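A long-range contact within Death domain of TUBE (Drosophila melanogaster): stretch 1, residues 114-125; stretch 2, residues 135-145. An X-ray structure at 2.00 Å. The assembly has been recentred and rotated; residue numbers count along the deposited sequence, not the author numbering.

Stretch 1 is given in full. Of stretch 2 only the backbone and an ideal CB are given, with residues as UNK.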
# COMPACT_ATOMS: atom_id res chain seq x y z
N LEU B 114 7.35 0.49 6.37
CA LEU B 114 6.19 0.33 5.48
C LEU B 114 4.92 0.70 6.24
O LEU B 114 4.04 1.39 5.71
CB LEU B 114 6.09 -1.11 4.96
CG LEU B 114 7.18 -1.58 3.99
CD1 LEU B 114 7.02 -3.08 3.72
CD2 LEU B 114 7.08 -0.80 2.68
N VAL B 115 4.85 0.28 7.50
CA VAL B 115 3.71 0.56 8.37
C VAL B 115 3.60 2.07 8.64
O VAL B 115 2.52 2.63 8.58
CB VAL B 115 3.82 -0.22 9.70
CG1 VAL B 115 2.71 0.20 10.68
CG2 VAL B 115 3.75 -1.72 9.43
N GLN B 116 4.74 2.71 8.93
CA GLN B 116 4.78 4.15 9.19
C GLN B 116 4.24 4.96 8.00
O GLN B 116 3.59 5.99 8.19
CB GLN B 116 6.22 4.59 9.51
CG GLN B 116 6.42 6.11 9.59
CD GLN B 116 5.67 6.75 10.75
OE1 GLN B 116 5.45 6.12 11.80
NE2 GLN B 116 5.28 8.01 10.58
N ALA B 117 4.51 4.50 6.79
CA ALA B 117 4.04 5.18 5.58
C ALA B 117 2.67 4.68 5.10
O ALA B 117 2.19 5.08 4.03
CB ALA B 117 5.08 5.06 4.47
N GLU B 118 2.06 3.79 5.88
CA GLU B 118 0.75 3.20 5.56
C GLU B 118 0.71 2.42 4.25
O GLU B 118 -0.33 2.36 3.58
CB GLU B 118 -0.36 4.26 5.60
CG GLU B 118 -0.49 4.96 6.95
CD GLU B 118 -1.79 5.73 7.13
OE1 GLU B 118 -2.31 6.31 6.14
OE2 GLU B 118 -2.29 5.76 8.26
N LEU B 119 1.85 1.83 3.89
CA LEU B 119 1.97 1.01 2.68
C LEU B 119 1.60 -0.40 3.12
O LEU B 119 2.44 -1.31 3.17
CB LEU B 119 3.42 1.08 2.16
CG LEU B 119 3.94 2.52 1.94
CD1 LEU B 119 5.39 2.49 1.43
CD2 LEU B 119 3.05 3.27 0.94
N PHE B 120 0.32 -0.58 3.45
CA PHE B 120 -0.19 -1.85 3.95
C PHE B 120 -0.16 -3.05 3.02
O PHE B 120 -0.01 -4.17 3.49
CB PHE B 120 -1.56 -1.66 4.59
CG PHE B 120 -1.50 -0.91 5.90
CD1 PHE B 120 -0.93 -1.50 7.02
CD2 PHE B 120 -1.95 0.40 5.99
CE1 PHE B 120 -0.80 -0.79 8.22
CE2 PHE B 120 -1.84 1.12 7.18
CZ PHE B 120 -1.26 0.52 8.30
N SER B 121 -0.27 -2.82 1.72
CA SER B 121 -0.20 -3.93 0.76
C SER B 121 1.19 -4.54 0.82
O SER B 121 1.36 -5.76 0.83
CB SER B 121 -0.49 -3.45 -0.65
OG SER B 121 -1.76 -3.89 -1.07
N ALA B 122 2.20 -3.67 0.87
CA ALA B 122 3.59 -4.10 0.94
C ALA B 122 3.87 -4.68 2.32
O ALA B 122 4.51 -5.74 2.44
CB ALA B 122 4.53 -2.93 0.65
N ALA B 123 3.39 -4.00 3.36
CA ALA B 123 3.60 -4.44 4.73
C ALA B 123 2.98 -5.82 4.99
O ALA B 123 3.61 -6.66 5.64
CB ALA B 123 3.04 -3.41 5.71
N ASP B 124 1.76 -6.05 4.51
CA ASP B 124 1.07 -7.33 4.69
C ASP B 124 1.84 -8.44 3.98
O ASP B 124 1.94 -9.57 4.48
CB ASP B 124 -0.36 -7.28 4.13
CG ASP B 124 -1.28 -6.36 4.92
OD1 ASP B 124 -0.88 -5.89 6.01
OD2 ASP B 124 -2.40 -6.10 4.45
N PHE B 125 2.38 -8.11 2.81
CA PHE B 125 3.17 -9.06 2.02
C PHE B 125 4.44 -9.44 2.77
O PHE B 125 4.78 -10.62 2.86
CB PHE B 125 3.53 -8.45 0.67
CG PHE B 125 4.46 -9.31 -0.15
CD1 PHE B 125 3.99 -10.46 -0.78
CD2 PHE B 125 5.81 -8.98 -0.26
CE1 PHE B 125 4.86 -11.27 -1.52
CE2 PHE B 125 6.68 -9.78 -0.99
CZ PHE B 125 6.21 -10.93 -1.62
N UNK B 135 -0.61 -10.07 9.63
CA UNK B 135 -0.59 -8.70 9.10
C UNK B 135 -0.65 -7.65 10.21
O UNK B 135 -1.34 -7.82 11.21
CB UNK B 135 -1.76 -8.49 8.14
N UNK B 136 0.13 -6.56 10.06
CA UNK B 136 0.15 -5.49 11.07
C UNK B 136 -1.22 -4.84 11.29
O UNK B 136 -2.08 -4.86 10.40
CB UNK B 136 1.16 -4.41 10.66
N UNK B 137 -1.41 -4.28 12.48
CA UNK B 137 -2.66 -3.62 12.84
C UNK B 137 -2.86 -2.33 12.04
O UNK B 137 -1.89 -1.67 11.66
CB UNK B 137 -2.68 -3.32 14.34
N UNK B 138 -4.12 -2.00 11.79
CA UNK B 138 -4.47 -0.79 11.05
C UNK B 138 -4.84 0.35 11.99
O UNK B 138 -5.22 0.11 13.14
CB UNK B 138 -5.63 -1.07 10.09
N UNK B 139 -4.70 1.60 11.53
CA UNK B 139 -5.04 2.76 12.37
C UNK B 139 -6.57 2.79 12.48
O UNK B 139 -7.26 2.08 11.74
CB UNK B 139 -4.49 4.06 11.79
N UNK B 140 -7.10 3.60 13.40
CA UNK B 140 -8.55 3.71 13.57
C UNK B 140 -9.15 4.68 12.57
O UNK B 140 -10.30 4.51 12.14
CB UNK B 140 -8.89 4.15 14.99
N UNK B 141 -8.38 5.69 12.18
CA UNK B 141 -8.84 6.69 11.23
C UNK B 141 -7.93 6.75 10.01
O UNK B 141 -6.80 6.25 10.03
CB UNK B 141 -8.92 8.06 11.90
N UNK B 142 -8.43 7.39 8.95
CA UNK B 142 -7.65 7.53 7.74
C UNK B 142 -7.91 6.46 6.70
O UNK B 142 -8.67 5.51 6.93
CB UNK B 142 -6.16 7.53 8.10
N UNK B 143 -7.25 6.56 5.53
CA UNK B 143 -7.37 5.65 4.39
C UNK B 143 -6.96 4.20 4.65
O UNK B 143 -7.40 3.30 3.94
CB UNK B 143 -6.52 6.19 3.24
N UNK B 144 -6.15 3.96 5.69
CA UNK B 144 -5.74 2.60 5.99
C UNK B 144 -6.63 1.86 6.98
O UNK B 144 -6.47 0.66 7.19
CB UNK B 144 -4.31 2.62 6.53
N UNK B 145 -7.59 2.57 7.56
CA UNK B 145 -8.49 1.99 8.55
C UNK B 145 -9.62 1.16 7.95
O UNK B 145 -10.09 1.43 6.85
CB UNK B 145 -9.09 3.11 9.41

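Position 135 sits beside Asp 124, in the second helix of stretch 1. Its CA-to-CB bond runs sideways, and its ideal CB is 3.5 Å from Asp 124 OD1, so a small or polar side chain would suit. The residue is Thr 135, whose CB packs 3.4 Å from Asp 124 OD1.

Position 136 points toward stretch 1, into a shallow apolar hollow between Val 115, Phe 120 and Ala 123. With phi at -60° and psi at 154°, proline, valine or another compact apolar residue would fit. Pro 136 fills it: CB lies 3.9 Å from Val 115 CG2, while CG reaches Ala 123 CB at 4.1 Å and the edge of the Phe 120 ring.

Position 137 points away, with nothing of stretch 1 within 5.5 Å of its ideal CB; many residues would do. Ala 137 makes its contact through the backbone, O lying 3.7 Å from Phe 120 CE1.

At position 138 the CA-to-CB bond runs sideways, with the ideal CB 5.0 Å from Phe 120 CZ. A long side chain could turn back over the ring toward the carboxylate of Asp 124, which favours lysine or arginine; a flat cation could also stack. Arg 138 does both. Its guanidinium lies flat on Phe 120, planes at 9° and centres 4.3 Å apart, with CD 3.6 Å from the ring centroid. At the guanidinium edge, NH2 donates to Asp 124 OD2 at 3.2 Å in a salt bridge, and NH1 donates to the carbonyl O of residue 144 at 3.0 Å. A water accepts from Arg 138 NE and donates to Asp 124 OD1, bridging the two.

Position 139 points toward stretch 1, between the Phe 120 ring and Glu 118. A compact apolar residue or a donor to the carboxylate could work. Pro 139 sets CD 3.7 Å from Phe 120 CZ and CG 3.6 Å from Glu 118 OE2.

Positions 140 and 141 meet only open space on this side and tolerate much; they are Val 140 and Asp 141.

At 142, phi 94° and psi 178° would jam a CB against the preceding carbonyl O, so glycine is required: Gly 142, which opens a type I turn. Position 143, phi -61°, suits proline in that turn, and Pro 143 packs against Glu 118.

At 144 an ideal CB would clash with Phe 120 CE2 at 3.0 Å, again calling for glycine. The N-H of Gly 144 donates to a water that donates to Glu 118 OE2. Position 145 points away, leaving the choice free: Ala 145 closes the turn.

Stretch 2 135-145: TPARPVDGPGA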
# COMPACT_ATOMS: atom_id res chain seq x y z
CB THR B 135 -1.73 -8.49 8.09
OG1 THR B 135 -2.99 -8.75 8.72
CG2 THR B 135 -1.57 -9.43 6.90
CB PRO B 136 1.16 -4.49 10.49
CG PRO B 136 1.04 -4.71 9.00
CD PRO B 136 0.98 -6.22 8.91
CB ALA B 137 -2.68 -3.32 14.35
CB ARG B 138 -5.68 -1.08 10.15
CG ARG B 138 -5.48 -2.21 9.15
CD ARG B 138 -4.30 -1.91 8.26
NE ARG B 138 -4.14 -2.91 7.21
CZ ARG B 138 -4.67 -2.81 6.00
NH1 ARG B 138 -5.40 -1.75 5.67
NH2 ARG B 138 -4.46 -3.78 5.11
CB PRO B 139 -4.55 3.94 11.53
CG PRO B 139 -3.46 3.35 10.68
CD PRO B 139 -4.06 2.03 10.28
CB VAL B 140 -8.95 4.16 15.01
CG1 VAL B 140 -8.61 3.08 16.02
CG2 VAL B 140 -8.28 5.47 15.38
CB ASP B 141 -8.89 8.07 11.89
CG ASP B 141 -9.92 8.16 13.00
OD1 ASP B 141 -11.11 7.84 12.75
OD2 ASP B 141 -9.55 8.56 14.13
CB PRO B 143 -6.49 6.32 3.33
CG PRO B 143 -5.45 7.05 4.16
CD PRO B 143 -6.28 7.64 5.25
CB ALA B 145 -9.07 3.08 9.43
O HOH W 1 -5.11 5.26 7.92
O HOH W 2 -2.79 -5.13 7.87
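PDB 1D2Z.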